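Local coordinates for protein TqaA (Penicillium aethiopicum, PDB 5DLK) that probably closes a nonribosomal peptide into a ring, this chain being the terminal condensation-like domain of a much longer fungal peptide synthetase, at residues A[81-84]-A[85-89]; A[135-138]-A[139-143]; A[370-373]-A[374-378]; A[444-447]-A[448-452]; A[377-380]-A[381-384]. One frame throughout, in Å; residues are numbered along the deposited sequence.

In the fold
All five contacts are local ones within the condensation-like domain. Along the chain they run in the order 1, 2, 3, 5, 4. Contact 1 lies on helix 81-94 and contact 2 on helix 132-144, with centres about 22 Å apart. Side chains of both touch strand 158-163 of the five-stranded sheet. Contact 3 closes helix 368-375, and contact 5 follows in the loop to strand 386-390. These two share Asn377 and Trp378. Contact 4 starts helix 446-465, against the six-stranded sheet that holds strand 386-390. Contacts 1 and 3 are about 48 Å apart between centres. Contacts 1 and 2 lie on one lobe and 3, 5 and 4 on the other, as in the two-lobed condensation-domain fold.

Contact 1. Residues A[81-84]-A[85-89]; sequences MDRL and RETCQ
With CG anti to its carbonyl carbon (chi1 -73°) and the chain extended from CG to NE, Arg85 runs back past Met81 to the side chain of Asp82. Asp82 OD1 meets Arg85 NH1 at 2.6 Å in a salt bridge. The carboxylate comes in at the edge of the guanidinium, near its plane, but the two planes are turned 65° apart. Met81 O lies over one face of the guanidinium. Met81 CB is 3.7 Å from Arg85 NH1, and Met81 CE is 3.9 Å from Arg85 NH2. Arg85 NE forms a second salt bridge, to Glu123, so two acids hold the group. These residues are the N-terminal turns of helix 81-94, which packs on strand 158-163 through Met81, Leu84 and Cys88. Its backbone bonds begin with Arg85 N to Met81 O and Glu86 N to Asp82 O, both 3.0 Å. On another side of the helix, Arg83 O takes two bonds from Thr87. Thr87 OG1 donates to Arg83 O at 2.6 Å, and Thr87 N reaches the same oxygen at 3.0 Å from the opposite face of the carbonyl plane. Thr87 also touches Phe193, Ile196 and Tyr197 of helix 186-197.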
loop_
_atom_site.group_PDB
_atom_site.type_symbol
_atom_site.label_atom_id
_atom_site.label_comp_id
_atom_site.label_asym_id
_atom_site.label_seq_id
_atom_site.Cartn_x
_atom_site.Cartn_y
_atom_site.Cartn_z
ATOM N N MET A 81 -0.164 21.739 -23.313
ATOM C CA MET A 81 -1.380 21.411 -22.570
ATOM C C MET A 81 -2.212 20.305 -23.218
ATOM O O MET A 81 -2.754 19.444 -22.512
ATOM C CB MET A 81 -2.234 22.665 -22.377
ATOM C CG MET A 81 -1.587 23.702 -21.477
ATOM S SD MET A 81 -1.641 23.286 -19.715
ATOM C CE MET A 81 -3.370 23.587 -19.350
ATOM N N ASP A 82 -2.310 20.303 -24.547
ATOM C CA ASP A 82 -3.055 19.244 -25.227
ATOM C C ASP A 82 -2.391 17.879 -25.041
ATOM O O ASP A 82 -3.072 16.872 -24.859
ATOM C CB ASP A 82 -3.203 19.539 -26.719
ATOM C CG ASP A 82 -4.372 20.458 -27.015
ATOM O OD1 ASP A 82 -5.175 20.710 -26.086
ATOM O OD2 ASP A 82 -4.494 20.922 -28.171
ATOM N N ARG A 83 -1.065 17.849 -25.095
ATOM C CA ARG A 83 -0.336 16.601 -24.931
ATOM C C ARG A 83 -0.466 16.094 -23.495
ATOM O O ARG A 83 -0.580 14.896 -23.259
ATOM C CB ARG A 83 1.137 16.781 -25.299
ATOM C CG ARG A 83 1.921 15.478 -25.353
ATOM C CD ARG A 83 2.567 15.292 -26.705
ATOM N NE ARG A 83 3.447 16.411 -27.022
ATOM C CZ ARG A 83 4.023 16.595 -28.205
ATOM N NH1 ARG A 83 3.803 15.734 -29.188
ATOM N NH2 ARG A 83 4.811 17.646 -28.407
ATOM N N LEU A 84 -0.440 17.019 -22.544
ATOM C CA LEU A 84 -0.682 16.690 -21.150
ATOM C C LEU A 84 -2.043 16.006 -20.996
ATOM O O LEU A 84 -2.146 14.942 -20.379
ATOM C CB LEU A 84 -0.606 17.951 -20.290
ATOM C CG LEU A 84 -0.101 17.820 -18.860
ATOM C CD1 LEU A 84 1.291 17.169 -18.813
ATOM C CD2 LEU A 84 -0.086 19.195 -18.219
ATOM N N ARG A 85 -3.079 16.612 -21.575
ATOM C CA ARG A 85 -4.432 16.063 -21.524
ATOM C C ARG A 85 -4.537 14.664 -22.119
ATOM O O ARG A 85 -5.145 13.777 -21.523
ATOM C CB ARG A 85 -5.418 16.980 -22.259
ATOM C CG ARG A 85 -5.744 18.265 -21.546
ATOM C CD ARG A 85 -6.742 19.102 -22.347
ATOM N NE ARG A 85 -6.757 20.459 -21.831
ATOM C CZ ARG A 85 -6.147 21.490 -22.402
ATOM N NH1 ARG A 85 -5.516 21.340 -23.559
ATOM N NH2 ARG A 85 -6.200 22.680 -21.826
ATOM N N GLU A 86 -3.968 14.470 -23.304
ATOM C CA GLU A 86 -4.055 13.178 -23.978
ATOM C C GLU A 86 -3.224 12.100 -23.285
ATOM O O GLU A 86 -3.489 10.906 -23.437
ATOM C CB GLU A 86 -3.608 13.300 -25.433
ATOM C CG GLU A 86 -4.400 14.313 -26.233
ATOM C CD GLU A 86 -3.625 14.857 -27.422
ATOM O OE1 GLU A 86 -2.649 14.200 -27.856
ATOM O OE2 GLU A 86 -3.985 15.948 -27.917
ATOM N N THR A 87 -2.209 12.521 -22.542
ATOM C CA THR A 87 -1.372 11.573 -21.810
ATOM C C THR A 87 -2.168 10.927 -20.665
ATOM O O THR A 87 -2.032 9.724 -20.403
ATOM C CB THR A 87 -0.106 12.258 -21.274
ATOM O OG1 THR A 87 0.655 12.768 -22.377
ATOM C CG2 THR A 87 0.756 11.281 -20.473
ATOM N N CYS A 88 -3.015 11.720 -20.009
ATOM C CA CYS A 88 -3.946 11.186 -19.016
ATOM C C CYS A 88 -4.821 10.082 -19.625
ATOM O O CYS A 88 -5.022 9.019 -19.028
ATOM C CB CYS A 88 -4.829 12.300 -18.447
ATOM S SG CYS A 88 -3.924 13.625 -17.598
ATOM N N GLN A 89 -5.349 10.339 -20.818
ATOM C CA GLN A 89 -6.173 9.346 -21.488
ATOM C C GLN A 89 -5.355 8.086 -21.763
ATOM O O GLN A 89 -5.799 6.972 -21.474
ATOM C CB GLN A 89 -6.747 9.904 -22.792
ATOM C CG GLN A 89 -7.555 8.896 -23.580
ATOM C CD GLN A 89 -8.887 8.567 -22.943
ATOM O OE1 GLN A 89 -9.708 9.455 -22.697
ATOM N NE2 GLN A 89 -9.117 7.275 -22.676
#

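Contact 2. Residues A[135-138]-A[139-143]; sequences VCKA and LWDGK
Helix 132-144 is the crossover helix of a beta-alpha-beta unit that joins strand 122-125 to the parallel strand 158-163. Within it, Lys137 and Asp141 form a salt bridge one turn apart. Lys137 NZ donates to Asp141 OD2 at 2.9 Å and uses the syn lone pair of that oxygen. Lys137 has CG anti to the backbone N (chi1 -170°), and its chain then bends at each later torsion. The bends curl the ammonium back to the acid and bring Lys137 CD to 3.7 Å from Asp141 OD2. The other oxygen, Asp141 OD1, accepts from Trp145 NE1 and from a water at 2.7 Å. Both carboxylate oxygens therefore have partners, which should limit rotation of the group. Lys137 CD also lies 4.3 Å from CD1 of the Trp140 ring. That ring is buried and meets the rings of Phe67, Trp145 and Phe413. Cys136 faces the sheet too, touching Val162, Val171 and Thr173. Val135 CG1 and Leu139 CD1 make a looser apolar pair at 4.3 Å. The backbone bond from Asp141 N to Lys137 O is nearly straight, with an angle of 174° at the hydrogen. One residue on, Gly142 N bonds to Ala138 O from above the carbonyl plane, 36° out of it, at 2.9 Å.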
loop_
_atom_site.group_PDB
_atom_site.type_symbol
_atom_site.label_atom_id
_atom_site.label_comp_id
_atom_site.label_asym_id
_atom_site.label_seq_id
_atom_site.Cartn_x
_atom_site.Cartn_y
_atom_site.Cartn_z
ATOM N N VAL A 135 -5.815 26.532 -5.090
ATOM C CA VAL A 135 -7.084 26.104 -5.669
ATOM C C VAL A 135 -7.247 24.583 -5.504
ATOM O O VAL A 135 -8.313 24.102 -5.125
ATOM C CB VAL A 135 -7.172 26.473 -7.162
ATOM C CG1 VAL A 135 -8.377 25.794 -7.831
ATOM C CG2 VAL A 135 -7.234 27.998 -7.312
ATOM N N CYS A 136 -6.192 23.847 -5.818
ATOM C CA CYS A 136 -6.204 22.387 -5.669
ATOM C C CYS A 136 -6.511 21.994 -4.225
ATOM O O CYS A 136 -7.315 21.089 -3.969
ATOM C CB CYS A 136 -4.867 21.784 -6.091
ATOM S SG CYS A 136 -4.481 21.859 -7.852
ATOM N N LYS A 137 -5.871 22.677 -3.283
ATOM C CA LYS A 137 -6.083 22.380 -1.869
ATOM C C LYS A 137 -7.514 22.700 -1.464
ATOM O O LYS A 137 -8.127 21.951 -0.726
ATOM C CB LYS A 137 -5.087 23.150 -0.991
ATOM C CG LYS A 137 -5.066 22.731 0.479
ATOM C CD LYS A 137 -4.774 21.220 0.628
ATOM C CE LYS A 137 -3.988 20.913 1.911
ATOM N NZ LYS A 137 -4.660 21.433 3.137
ATOM N N ALA A 138 -8.076 23.802 -1.968
ATOM C CA ALA A 138 -9.462 24.128 -1.642
ATOM C C ALA A 138 -10.455 23.078 -2.156
ATOM O O ALA A 138 -11.440 22.786 -1.485
ATOM C CB ALA A 138 -9.842 25.527 -2.207
ATOM N N LEU A 139 -10.222 22.547 -3.355
ATOM C CA LEU A 139 -11.119 21.550 -3.921
ATOM C C LEU A 139 -10.966 20.229 -3.148
ATOM O O LEU A 139 -11.947 19.529 -2.888
ATOM C CB LEU A 139 -10.828 21.331 -5.414
ATOM C CG LEU A 139 -11.198 22.515 -6.321
ATOM C CD1 LEU A 139 -10.670 22.209 -7.710
ATOM C CD2 LEU A 139 -12.707 22.698 -6.322
ATOM N N TRP A 140 -9.728 19.921 -2.781
ATOM C CA TRP A 140 -9.416 18.711 -1.991
ATOM C C TRP A 140 -10.150 18.708 -0.649
ATOM O O TRP A 140 -10.943 17.809 -0.364
ATOM C CB TRP A 140 -7.910 18.631 -1.768
ATOM C CG TRP A 140 -7.427 17.453 -0.935
ATOM C CD1 TRP A 140 -6.956 17.498 0.349
ATOM C CD2 TRP A 140 -7.339 16.076 -1.349
ATOM N NE1 TRP A 140 -6.571 16.233 0.757
ATOM C CE2 TRP A 140 -6.807 15.344 -0.258
ATOM C CE3 TRP A 140 -7.646 15.396 -2.533
ATOM C CZ2 TRP A 140 -6.578 13.959 -0.321
ATOM C CZ3 TRP A 140 -7.428 14.015 -2.591
ATOM C CH2 TRP A 140 -6.893 13.318 -1.490
ATOM N N ASP A 141 -9.899 19.728 0.166
ATOM C CA ASP A 141 -10.542 19.861 1.473
ATOM C C ASP A 141 -12.025 20.177 1.433
ATOM O O ASP A 141 -12.755 19.862 2.366
ATOM C CB ASP A 141 -9.838 20.938 2.297
ATOM C CG ASP A 141 -8.470 20.496 2.777
ATOM O OD1 ASP A 141 -8.267 19.274 2.960
ATOM O OD2 ASP A 141 -7.603 21.365 2.979
ATOM N N GLY A 142 -12.477 20.825 0.363
ATOM C CA GLY A 142 -13.846 21.284 0.320
ATOM C C GLY A 142 -14.802 20.252 -0.231
ATOM O O GLY A 142 -15.992 20.292 0.070
ATOM N N LYS A 143 -14.305 19.325 -1.044
ATOM C CA LYS A 143 -15.218 18.333 -1.581
ATOM C C LYS A 143 -14.576 17.011 -2.004
ATOM O O LYS A 143 -15.204 15.962 -1.855
ATOM C CB LYS A 143 -16.005 18.928 -2.767
ATOM C CG LYS A 143 -15.184 19.278 -3.991
ATOM C CD LYS A 143 -16.061 19.973 -5.072
ATOM C CE LYS A 143 -17.155 19.065 -5.620
ATOM N NZ LYS A 143 -16.603 17.953 -6.448
HETATM O O HOH W 1 -6.055 18.446 4.183
#

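Contact 3. Residues A[370-373]-A[374-378]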
loop_
_atom_site.group_PDB
_atom_site.type_symbol
_atom_site.label_atom_id
_atom_site.label_comp_id
_atom_site.label_asym_id
_atom_site.label_seq_id
_atom_site.Cartn_x
_atom_site.Cartn_y
_atom_site.Cartn_z
ATOM N N ASP A 370 -7.757 -16.461 4.320
ATOM C CA ASP A 370 -7.558 -17.831 3.846
ATOM C C ASP A 370 -6.449 -18.507 4.647
ATOM O O ASP A 370 -6.536 -19.689 4.958
ATOM C CB ASP A 370 -7.205 -17.884 2.361
ATOM C CG ASP A 370 -8.382 -17.520 1.460
ATOM O OD1 ASP A 370 -9.514 -17.398 1.971
ATOM O OD2 ASP A 370 -8.152 -17.365 0.247
ATOM N N ILE A 371 -5.403 -17.766 4.976
ATOM C CA ILE A 371 -4.396 -18.316 5.896
ATOM C C ILE A 371 -5.059 -18.766 7.192
ATOM O O ILE A 371 -4.840 -19.900 7.660
ATOM C CB ILE A 371 -3.283 -17.294 6.228
ATOM C CG1 ILE A 371 -2.459 -16.990 4.973
ATOM C CG2 ILE A 371 -2.351 -17.847 7.357
ATOM C CD1 ILE A 371 -1.431 -15.843 5.177
ATOM N N PHE A 372 -5.871 -17.893 7.778
ATOM C CA PHE A 372 -6.478 -18.206 9.060
ATOM C C PHE A 372 -7.513 -19.343 8.912
ATOM O O PHE A 372 -7.536 -20.266 9.727
ATOM C CB PHE A 372 -7.114 -16.960 9.697
ATOM C CG PHE A 372 -6.101 -15.936 10.188
ATOM C CD1 PHE A 372 -4.793 -16.313 10.457
ATOM C CD2 PHE A 372 -6.457 -14.600 10.364
ATOM C CE1 PHE A 372 -3.866 -15.381 10.896
ATOM C CE2 PHE A 372 -5.531 -13.669 10.802
ATOM C CZ PHE A 372 -4.225 -14.072 11.068
ATOM N N GLN A 373 -8.368 -19.276 7.887
ATOM C CA GLN A 373 -9.336 -20.356 7.679
ATOM C C GLN A 373 -8.711 -21.730 7.437
ATOM O O GLN A 373 -9.119 -22.717 8.056
ATOM C CB GLN A 373 -10.260 -20.040 6.497
ATOM C CG GLN A 373 -11.483 -20.958 6.459
ATOM C CD GLN A 373 -12.443 -20.592 5.349
ATOM O OE1 GLN A 373 -12.657 -19.411 5.063
ATOM N NE2 GLN A 373 -13.035 -21.604 4.715
ATOM N N HIS A 374 -7.742 -21.800 6.531
ATOM C CA HIS A 374 -7.231 -23.085 6.058
ATOM C C HIS A 374 -6.042 -23.627 6.833
ATOM O O HIS A 374 -5.778 -24.832 6.763
ATOM C CB HIS A 374 -6.837 -22.990 4.591
ATOM C CG HIS A 374 -7.965 -22.550 3.706
ATOM N ND1 HIS A 374 -9.279 -22.851 3.989
ATOM C CD2 HIS A 374 -7.982 -21.799 2.581
ATOM C CE1 HIS A 374 -10.060 -22.315 3.062
ATOM N NE2 HIS A 374 -9.297 -21.674 2.196
ATOM N N SER A 375 -5.310 -22.753 7.527
ATOM C CA SER A 375 -4.034 -23.175 8.134
ATOM C C SER A 375 -3.973 -23.082 9.652
ATOM O O SER A 375 -2.959 -23.438 10.260
ATOM C CB SER A 375 -2.883 -22.348 7.559
ATOM O OG SER A 375 -2.769 -22.545 6.171
ATOM N N THR A 376 -5.029 -22.554 10.259
ATOM C CA THR A 376 -5.119 -22.412 11.704
ATOM C C THR A 376 -6.521 -22.758 12.184
ATOM O O THR A 376 -7.418 -23.020 11.372
ATOM C CB THR A 376 -4.806 -20.966 12.192
ATOM O OG1 THR A 376 -5.955 -20.137 11.982
ATOM C CG2 THR A 376 -3.630 -20.372 11.447
ATOM N N ASN A 377 -6.686 -22.722 13.505
ATOM C CA ASN A 377 -7.987 -22.797 14.179
ATOM C C ASN A 377 -8.542 -21.436 14.547
ATOM O O ASN A 377 -9.542 -21.349 15.256
ATOM C CB ASN A 377 -7.882 -23.613 15.468
ATOM C CG ASN A 377 -7.639 -25.069 15.207
ATOM O OD1 ASN A 377 -8.052 -25.598 14.179
ATOM N ND2 ASN A 377 -6.952 -25.731 16.132
ATOM N N TRP A 378 -7.856 -20.377 14.131
ATOM C CA TRP A 378 -8.275 -19.023 14.483
ATOM C C TRP A 378 -9.457 -18.583 13.606
ATOM O O TRP A 378 -9.557 -18.991 12.449
ATOM C CB TRP A 378 -7.109 -18.033 14.316
ATOM C CG TRP A 378 -5.801 -18.441 14.966
ATOM C CD1 TRP A 378 -5.584 -19.498 15.822
ATOM C CD2 TRP A 378 -4.530 -17.796 14.800
ATOM N NE1 TRP A 378 -4.255 -19.533 16.199
ATOM C CE2 TRP A 378 -3.592 -18.499 15.589
ATOM C CE3 TRP A 378 -4.092 -16.691 14.062
ATOM C CZ2 TRP A 378 -2.250 -18.131 15.655
ATOM C CZ3 TRP A 378 -2.749 -16.325 14.140
ATOM C CH2 TRP A 378 -1.850 -17.049 14.921
HETATM O O HOH W 2 -8.863 -20.372 -0.535
HETATM O O HOH W 3 -8.116 -25.024 9.563
#
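Thr376 OG1 donates to Phe372 O at 2.8 Å, in the carbonyl plane and on a lone pair. The same hydroxyl oxygen accepts from Trp378 N at 2.9 Å. The torsion that sets Thr376 OG1 between the backbone N and the carbonyl carbon (chi1 79°) places it within reach of both. The second bond makes an ST turn. It fixes the start of the loop where Thr376 leaves helix 368-375. The direct backbone bond from Thr376 N to Phe372 O is weak, so the hydroxyl supplies the firmer link. Upstream, His374 N bonds to Asp370 O and Ser375 N to Ile371 O, each at 2.9 Å. A water joins Gln373 O to Thr376 O. Another lies in the plane of the His374 ring, at its edge, 3.1 Å from His374 NE2, and reaches Asp370 OD2 weakly. Gln373 CB packs over a face of the His374 ring, a CH-pi contact of 4.3 Å to the ring centroid. The ring also meets Phe229 edge-to-face. Beyond the turn, Phe372 CE1 touches Trp378 CE3 at 3.4 Å. The two rings are oblique, their planes 48° apart, and Thr376 CB lies over one face of the indole.

Contact 4. Residues A[444-447]-A[448-452]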
loop_
_atom_site.group_PDB
_atom_site.type_symbol
_atom_site.label_atom_id
_atom_site.label_comp_id
_atom_site.label_asym_id
_atom_site.label_seq_id
_atom_site.Cartn_x
_atom_site.Cartn_y
_atom_site.Cartn_z
ATOM N N LEU A 444 -4.483 4.241 20.710
ATOM C CA LEU A 444 -3.197 4.603 21.254
ATOM C C LEU A 444 -3.156 6.112 21.454
ATOM O O LEU A 444 -3.130 6.869 20.482
ATOM C CB LEU A 444 -2.106 4.117 20.299
ATOM C CG LEU A 444 -0.685 3.916 20.793
ATOM C CD1 LEU A 444 -0.580 2.849 21.915
ATOM C CD2 LEU A 444 0.184 3.538 19.602
ATOM N N GLY A 445 -3.185 6.556 22.712
ATOM C CA GLY A 445 -3.191 7.970 23.023
ATOM C C GLY A 445 -1.858 8.586 22.664
ATOM O O GLY A 445 -0.875 7.863 22.490
ATOM N N GLN A 446 -1.819 9.910 22.544
ATOM C CA GLN A 446 -0.600 10.585 22.112
ATOM C C GLN A 446 0.641 10.250 22.954
ATOM O O GLN A 446 1.693 9.944 22.392
ATOM C CB GLN A 446 -0.783 12.102 22.099
ATOM C CG GLN A 446 0.460 12.821 21.568
ATOM C CD GLN A 446 0.792 12.414 20.132
ATOM O OE1 GLN A 446 0.097 12.799 19.193
ATOM N NE2 GLN A 446 1.851 11.624 19.963
ATOM N N GLU A 447 0.539 10.326 24.285
ATOM C CA GLU A 447 1.702 10.030 25.120
ATOM C C GLU A 447 2.146 8.569 24.921
ATOM O O GLU A 447 3.337 8.270 24.932
ATOM C CB GLU A 447 1.414 10.331 26.609
ATOM C CG GLU A 447 1.011 9.117 27.451
ATOM C CD GLU A 447 1.062 9.369 28.964
ATOM O OE1 GLU A 447 1.537 10.447 29.401
ATOM O OE2 GLU A 447 0.637 8.469 29.721
ATOM N N GLN A 448 1.191 7.672 24.701
ATOM C CA GLN A 448 1.502 6.262 24.467
ATOM C C GLN A 448 2.174 6.040 23.123
ATOM O O GLN A 448 3.102 5.221 23.007
ATOM C CB GLN A 448 0.241 5.408 24.535
ATOM C CG GLN A 448 -0.372 5.336 25.914
ATOM C CD GLN A 448 -1.663 4.554 25.904
ATOM O OE1 GLN A 448 -2.569 4.833 25.109
ATOM N NE2 GLN A 448 -1.757 3.563 26.779
ATOM N N ALA A 449 1.712 6.752 22.101
ATOM C CA ALA A 449 2.310 6.583 20.774
ATOM C C ALA A 449 3.736 7.146 20.773
ATOM O O ALA A 449 4.622 6.601 20.109
ATOM C CB ALA A 449 1.469 7.245 19.719
ATOM N N THR A 450 3.952 8.236 21.515
ATOM C CA THR A 450 5.285 8.824 21.606
ATOM C C THR A 450 6.205 7.803 22.274
ATOM O O THR A 450 7.344 7.620 21.852
ATOM C CB THR A 450 5.295 10.181 22.392
ATOM O OG1 THR A 450 4.601 11.188 21.646
ATOM C CG2 THR A 450 6.715 10.672 22.601
ATOM N N GLU A 451 5.700 7.125 23.301
ATOM C CA GLU A 451 6.518 6.149 24.024
ATOM C C GLU A 451 6.818 4.944 23.149
ATOM O O GLU A 451 7.937 4.423 23.166
ATOM C CB GLU A 451 5.839 5.693 25.318
ATOM C CG GLU A 451 6.702 4.756 26.185
ATOM C CD GLU A 451 8.007 5.395 26.709
ATOM O OE1 GLU A 451 8.200 6.624 26.576
ATOM O OE2 GLU A 451 8.850 4.659 27.272
ATOM N N LEU A 452 5.828 4.506 22.378
ATOM C CA LEU A 452 6.040 3.406 21.444
ATOM C C LEU A 452 7.119 3.762 20.418
ATOM O O LEU A 452 8.038 2.988 20.197
ATOM C CB LEU A 452 4.736 3.046 20.727
ATOM C CG LEU A 452 4.876 1.919 19.705
ATOM C CD1 LEU A 452 5.344 0.619 20.357
ATOM C CD2 LEU A 452 3.557 1.743 18.942
#
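Leu444 lies over the first turn of the helix with both methyl branches. Its CG is anti to the backbone N (chi1 -159°), which turns the branches toward residues 448 to 452. Leu444 CD1 rests on Gln448 CB at 3.8 Å. Leu444 CD2 touches Ala449 CB at 3.9 Å and, across the turn, Leu452 CD2 at the same distance. The side chains of Leu444 and Leu452 meet at about a right angle. An alanine here would lack both branches and would probably leave a gap between Ala449, Leu452 and the sheet. Gly445 is the N-cap of helix 446-465. Gln448, three residues on, takes the N-H of this cap: Gly445 N donates to Gln448 OE1 at 3.0 Å, on a lone pair in the carbonyl plane. This is one half of a capping box; glycine has no side chain for the return bond. Gly445 O accepts from Ala449 N at 2.8 Å. One residue on, Gln446 NE2 donates to Thr450 OG1 at 3.3 Å and also to Thr268 OG1 of strand 265-272. The helix starts against the sheet, with Leu444 and Leu452 on Val437 of strand 433-440 and Val422 of strand 422-428, and Ala449 on Val437 and Thr268.

Contact 5. Residues A[377-380]-A[381-384]; sequences NWPA and ETPL. With EDO (1,2-ethanediol), chain H.
A type I beta turn from Pro379 to Thr382 folds the loop between helix 368-375 and strand 386-390. Thr382 closes it with two bonds to one carbonyl oxygen. Thr382 N donates to Pro379 O at 3.1 Å, and Thr382 OG1 donates to the same oxygen at 2.8 Å. Both come from the same face of the carbonyl plane, the amide steeply at 59° out of it and the hydroxyl tilted by 23°. The hydroxyl is placed there because Thr382 OG1 is anti to the carbonyl carbon, beside the backbone N (chi1 -69°). It also lies against the proline ring, with Thr382 OG1 3.5 Å from Pro379 CD. A valine in its place would probably keep the amide bond of the turn but leave Pro379 O without its second donor. The turn packs back on helix 368-375, with Ala380 on Gln373 and Thr382 on Phe372. At its corner, Glu381 OE2 forms a salt bridge with Arg369 NE. A water links two carbonyls of the turn, donating to Ala380 O at 2.8 Å and to Thr382 O at 3.0 Å. Past the turn, Leu384 touches Leu368 and Met241. Leu384 N donates to O1 of a 1,2-ethanediol at 2.8 Å, a molecule probably from the crystallisation liquor. Leu384 CD1 lies 4.0 Å from C2 of the same diol.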
loop_
_atom_site.group_PDB
_atom_site.type_symbol
_atom_site.label_atom_id
_atom_site.label_comp_id
_atom_site.label_asym_id
_atom_site.label_seq_id
_atom_site.Cartn_x
_atom_site.Cartn_y
_atom_site.Cartn_z
ATOM N N ASN A 377 -6.686 -22.722 13.505
ATOM C CA ASN A 377 -7.987 -22.797 14.179
ATOM C C ASN A 377 -8.542 -21.436 14.547
ATOM O O ASN A 377 -9.542 -21.349 15.256
ATOM C CB ASN A 377 -7.882 -23.613 15.468
ATOM C CG ASN A 377 -7.639 -25.069 15.207
ATOM O OD1 ASN A 377 -8.052 -25.598 14.179
ATOM N ND2 ASN A 377 -6.952 -25.731 16.132
ATOM N N TRP A 378 -7.856 -20.377 14.131
ATOM C CA TRP A 378 -8.275 -19.023 14.483
ATOM C C TRP A 378 -9.457 -18.583 13.606
ATOM O O TRP A 378 -9.557 -18.991 12.449
ATOM C CB TRP A 378 -7.109 -18.033 14.316
ATOM C CG TRP A 378 -5.801 -18.441 14.966
ATOM C CD1 TRP A 378 -5.584 -19.498 15.822
ATOM C CD2 TRP A 378 -4.530 -17.796 14.800
ATOM N NE1 TRP A 378 -4.255 -19.533 16.199
ATOM C CE2 TRP A 378 -3.592 -18.499 15.589
ATOM C CE3 TRP A 378 -4.092 -16.691 14.062
ATOM C CZ2 TRP A 378 -2.250 -18.131 15.655
ATOM C CZ3 TRP A 378 -2.749 -16.325 14.140
ATOM C CH2 TRP A 378 -1.850 -17.049 14.921
ATOM N N PRO A 379 -10.352 -17.744 14.151
ATOM C CA PRO A 379 -11.437 -17.207 13.322
ATOM C C PRO A 379 -10.879 -16.588 12.046
ATOM O O PRO A 379 -9.848 -15.920 12.100
ATOM C CB PRO A 379 -12.077 -16.142 14.217
ATOM C CG PRO A 379 -11.764 -16.576 15.607
ATOM C CD PRO A 379 -10.412 -17.253 15.538
ATOM N N ALA A 380 -11.521 -16.840 10.911
ATOM C CA ALA A 380 -11.005 -16.360 9.627
ATOM C C ALA A 380 -10.871 -14.832 9.583
ATOM O O ALA A 380 -9.966 -14.301 8.930
ATOM C CB ALA A 380 -11.899 -16.844 8.480
ATOM N N GLU A 381 -11.754 -14.138 10.290
ATOM C CA GLU A 381 -11.792 -12.673 10.252
ATOM C C GLU A 381 -10.943 -12.046 11.353
ATOM O O GLU A 381 -11.058 -10.853 11.627
ATOM C CB GLU A 381 -13.228 -12.176 10.349
ATOM C CG GLU A 381 -14.086 -12.609 9.146
ATOM C CD GLU A 381 -13.470 -12.197 7.814
ATOM O OE1 GLU A 381 -13.177 -10.996 7.627
ATOM O OE2 GLU A 381 -13.274 -13.067 6.945
ATOM N N THR A 382 -10.101 -12.861 11.983
ATOM C CA THR A 382 -9.136 -12.361 12.965
ATOM C C THR A 382 -8.315 -11.230 12.367
ATOM O O THR A 382 -7.699 -11.421 11.324
ATOM C CB THR A 382 -8.182 -13.469 13.426
ATOM O OG1 THR A 382 -8.906 -14.428 14.211
ATOM C CG2 THR A 382 -7.019 -12.883 14.249
ATOM N N PRO A 383 -8.301 -10.059 13.021
ATOM C CA PRO A 383 -7.513 -8.960 12.467
ATOM C C PRO A 383 -6.087 -8.963 13.006
ATOM O O PRO A 383 -5.820 -9.511 14.092
ATOM C CB PRO A 383 -8.258 -7.730 12.951
ATOM C CG PRO A 383 -8.741 -8.144 14.318
ATOM C CD PRO A 383 -9.056 -9.632 14.217
ATOM N N LEU A 384 -5.174 -8.373 12.248
ATOM C CA LEU A 384 -3.851 -8.056 12.807
ATOM C C LEU A 384 -3.952 -6.764 13.604
ATOM O O LEU A 384 -4.463 -5.764 13.101
ATOM C CB LEU A 384 -2.804 -7.921 11.702
ATOM C CG LEU A 384 -2.633 -9.188 10.880
ATOM C CD1 LEU A 384 -1.857 -8.898 9.592
ATOM C CD2 LEU A 384 -1.883 -10.227 11.701
HETATM C C1 EDO H . -5.566 -6.282 9.107
HETATM O O1 EDO H . -6.143 -7.413 9.759
HETATM C C2 EDO H . -4.816 -6.761 7.868
HETATM O O2 EDO H . -5.701 -7.391 6.929
HETATM O O HOH W 4 -8.650 -11.921 8.500
#